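Local atomic coordinates of Bd0816 (Bdellovibrio bacteriovorus HD100, PDB entry 5CER), a protein that probably acts as a serine-type D-Ala-D-Ala carboxypeptidase of the S13 peptidase family, trimming D-alanine from peptidoglycan stem peptides. Residues F79-S84 with A148-M153. The protein carries 2 engineered substitutions. Sequence-based numbering, arbitrary orientation.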
loop_
_atom_site.group_PDB
_atom_site.type_symbol
_atom_site.label_atom_id
_atom_site.label_comp_id
_atom_site.label_asym_id
_atom_site.label_seq_id
_atom_site.Cartn_x
_atom_site.Cartn_y
_atom_site.Cartn_z
ATOM N N PHE A 79 9.651 2.931 -13.805
ATOM C CA PHE A 79 11.075 2.989 -14.154
ATOM C C PHE A 79 11.818 3.753 -13.052
ATOM O O PHE A 79 11.696 4.972 -12.929
ATOM C CB PHE A 79 11.288 3.624 -15.530
ATOM C CG PHE A 79 12.453 3.046 -16.275
ATOM C CD1 PHE A 79 13.716 3.060 -15.719
ATOM C CD2 PHE A 79 12.295 2.515 -17.574
ATOM C CE1 PHE A 79 14.808 2.538 -16.411
ATOM C CE2 PHE A 79 13.381 1.994 -18.276
ATOM C CZ PHE A 79 14.640 2.013 -17.692
ATOM N N GLY A 80 12.553 3.011 -12.241
ATOM C CA GLY A 80 13.391 3.588 -11.182
ATOM C C GLY A 80 14.605 2.714 -10.891
ATOM O O GLY A 80 15.156 2.104 -11.816
ATOM N N ARG A 81 14.948 2.569 -9.618
ATOM C CA ARG A 81 16.051 1.734 -9.187
ATOM C C ARG A 81 16.000 0.339 -9.798
ATOM O O ARG A 81 16.977 -0.087 -10.405
ATOM C CB ARG A 81 16.076 1.604 -7.666
ATOM C CG ARG A 81 17.240 0.757 -7.105
ATOM C CD ARG A 81 17.016 0.336 -5.642
ATOM N NE ARG A 81 16.857 1.494 -4.773
ATOM C CZ ARG A 81 17.789 2.115 -4.056
ATOM N NH1 ARG A 81 19.063 1.758 -4.082
ATOM N NH2 ARG A 81 17.408 3.157 -3.312
ATOM N N ASN A 82 14.898 -0.393 -9.595
ATOM C CA ASN A 82 14.905 -1.828 -9.875
ATOM C C ASN A 82 15.035 -2.106 -11.350
ATOM O O ASN A 82 15.789 -2.995 -11.757
ATOM C CB ASN A 82 13.689 -2.537 -9.281
ATOM C CG ASN A 82 13.747 -2.600 -7.769
ATOM O OD1 ASN A 82 14.832 -2.551 -7.157
ATOM N ND2 ASN A 82 12.578 -2.685 -7.139
ATOM N N LEU A 83 14.271 -1.385 -12.133
ATOM C CA LEU A 83 14.312 -1.550 -13.564
ATOM C C LEU A 83 15.656 -1.043 -14.110
ATOM O O LEU A 83 16.199 -1.610 -15.079
ATOM C CB LEU A 83 13.128 -0.844 -14.224
ATOM C CG LEU A 83 12.296 -1.465 -15.349
ATOM C CD1 LEU A 83 11.920 -0.576 -16.551
ATOM C CD2 LEU A 83 13.081 -2.649 -15.819
ATOM N N SER A 84 16.216 -0.013 -13.471
ATOM C CA SER A 84 17.579 0.435 -13.796
ATOM C C SER A 84 18.621 -0.672 -13.542
ATOM O O SER A 84 19.502 -0.872 -14.386
ATOM C CB SER A 84 17.924 1.738 -13.067
ATOM O OG SER A 84 17.111 2.829 -13.525
ATOM N N ALA A 148 28.127 4.353 -8.047
ATOM C CA ALA A 148 28.336 2.998 -7.506
ATOM C C ALA A 148 27.009 2.327 -7.130
ATOM O O ALA A 148 26.192 2.924 -6.403
ATOM C CB ALA A 148 29.233 3.039 -6.294
ATOM N N ILE A 149 26.772 1.125 -7.653
ATOM C CA ILE A 149 25.573 0.376 -7.319
ATOM C C ILE A 149 25.569 0.014 -5.813
ATOM O O ILE A 149 26.593 -0.417 -5.271
ATOM C CB ILE A 149 25.409 -0.881 -8.206
ATOM C CG1 ILE A 149 25.124 -0.442 -9.640
ATOM C CG2 ILE A 149 24.265 -1.781 -7.689
ATOM C CD1 ILE A 149 24.949 -1.566 -10.623
ATOM N N ASN A 150 24.406 0.175 -5.161
ATOM C CA ASN A 150 24.208 -0.294 -3.790
ATOM C C ASN A 150 24.223 -1.809 -3.809
ATOM O O ASN A 150 23.261 -2.440 -4.266
ATOM C CB ASN A 150 22.881 0.239 -3.256
ATOM C CG ASN A 150 22.638 -0.089 -1.793
ATOM O OD1 ASN A 150 22.714 -1.256 -1.350
ATOM N ND2 ASN A 150 22.274 0.925 -1.045
ATOM N N ARG A 151 25.324 -2.381 -3.334
ATOM C CA ARG A 151 25.502 -3.854 -3.333
ATOM C C ARG A 151 24.399 -4.642 -2.618
ATOM O O ARG A 151 23.890 -5.628 -3.173
ATOM C CB ARG A 151 26.895 -4.265 -2.785
ATOM C CG ARG A 151 28.015 -4.318 -3.830
ATOM C CD ARG A 151 27.588 -5.117 -5.071
ATOM N NE ARG A 151 27.698 -4.383 -6.325
ATOM C CZ ARG A 151 27.150 -4.775 -7.490
ATOM N NH1 ARG A 151 26.418 -5.892 -7.580
ATOM N NH2 ARG A 151 27.339 -4.034 -8.594
ATOM N N ALA A 152 24.006 -4.180 -1.431
ATOM C CA ALA A 152 22.966 -4.859 -0.657
ATOM C C ALA A 152 21.605 -4.834 -1.373
ATOM O O ALA A 152 20.917 -5.868 -1.446
ATOM C CB ALA A 152 22.873 -4.282 0.741
ATOM N N MET A 153 21.228 -3.675 -1.922
ATOM C CA MET A 153 19.964 -3.550 -2.639
ATOM C C MET A 153 19.913 -4.295 -3.930
ATOM O O MET A 153 18.913 -4.957 -4.214
ATOM C CB MET A 153 19.584 -2.096 -2.840
ATOM C CG MET A 153 19.179 -1.549 -1.525
ATOM S SD MET A 153 18.277 -0.058 -1.385
ATOM C CE MET A 153 16.685 -0.660 -1.968
HETATM O O HOH W 1 21.011 3.201 -2.626
#
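M153 lays its thioether over one face of the R81 guanidinium, the two side chains crossing at about a right angle. SD sits above the plane, displaced from the centre toward NH1, with M153 SD 3.3 Å from R81 NH1. The bend at chi3 (73°) keeps the methyl over the same face, nearer the NE end, with M153 CE 3.5 Å from R81 NE. R81 runs extended toward helix 151-163 through chi1 (-179°) and chi2 (-164°) before bending at chi3. N150 comes up at the edge of the guanidinium: a water in the guanidinium plane accepts from R81 NH1 (2.8 Å) and from N150 ND2 (3.0 Å), bridging the two side chains where no direct hydrogen bond joins the segments. N150 is the N-cap of helix 151-163, its OD1 accepting from M153 N at 2.9 Å, so one asparagine links the helix start to the water. Beyond the contact, R81 NE forms a salt bridge with E116, and R81 NH1 also hydrogen-bonds to Y85 OH. The contact joins the first turns of helices 81-93 and 151-163, with Y85 of helix 81-93 touching both N150 and M153 and the loop residue W112 packing against R81.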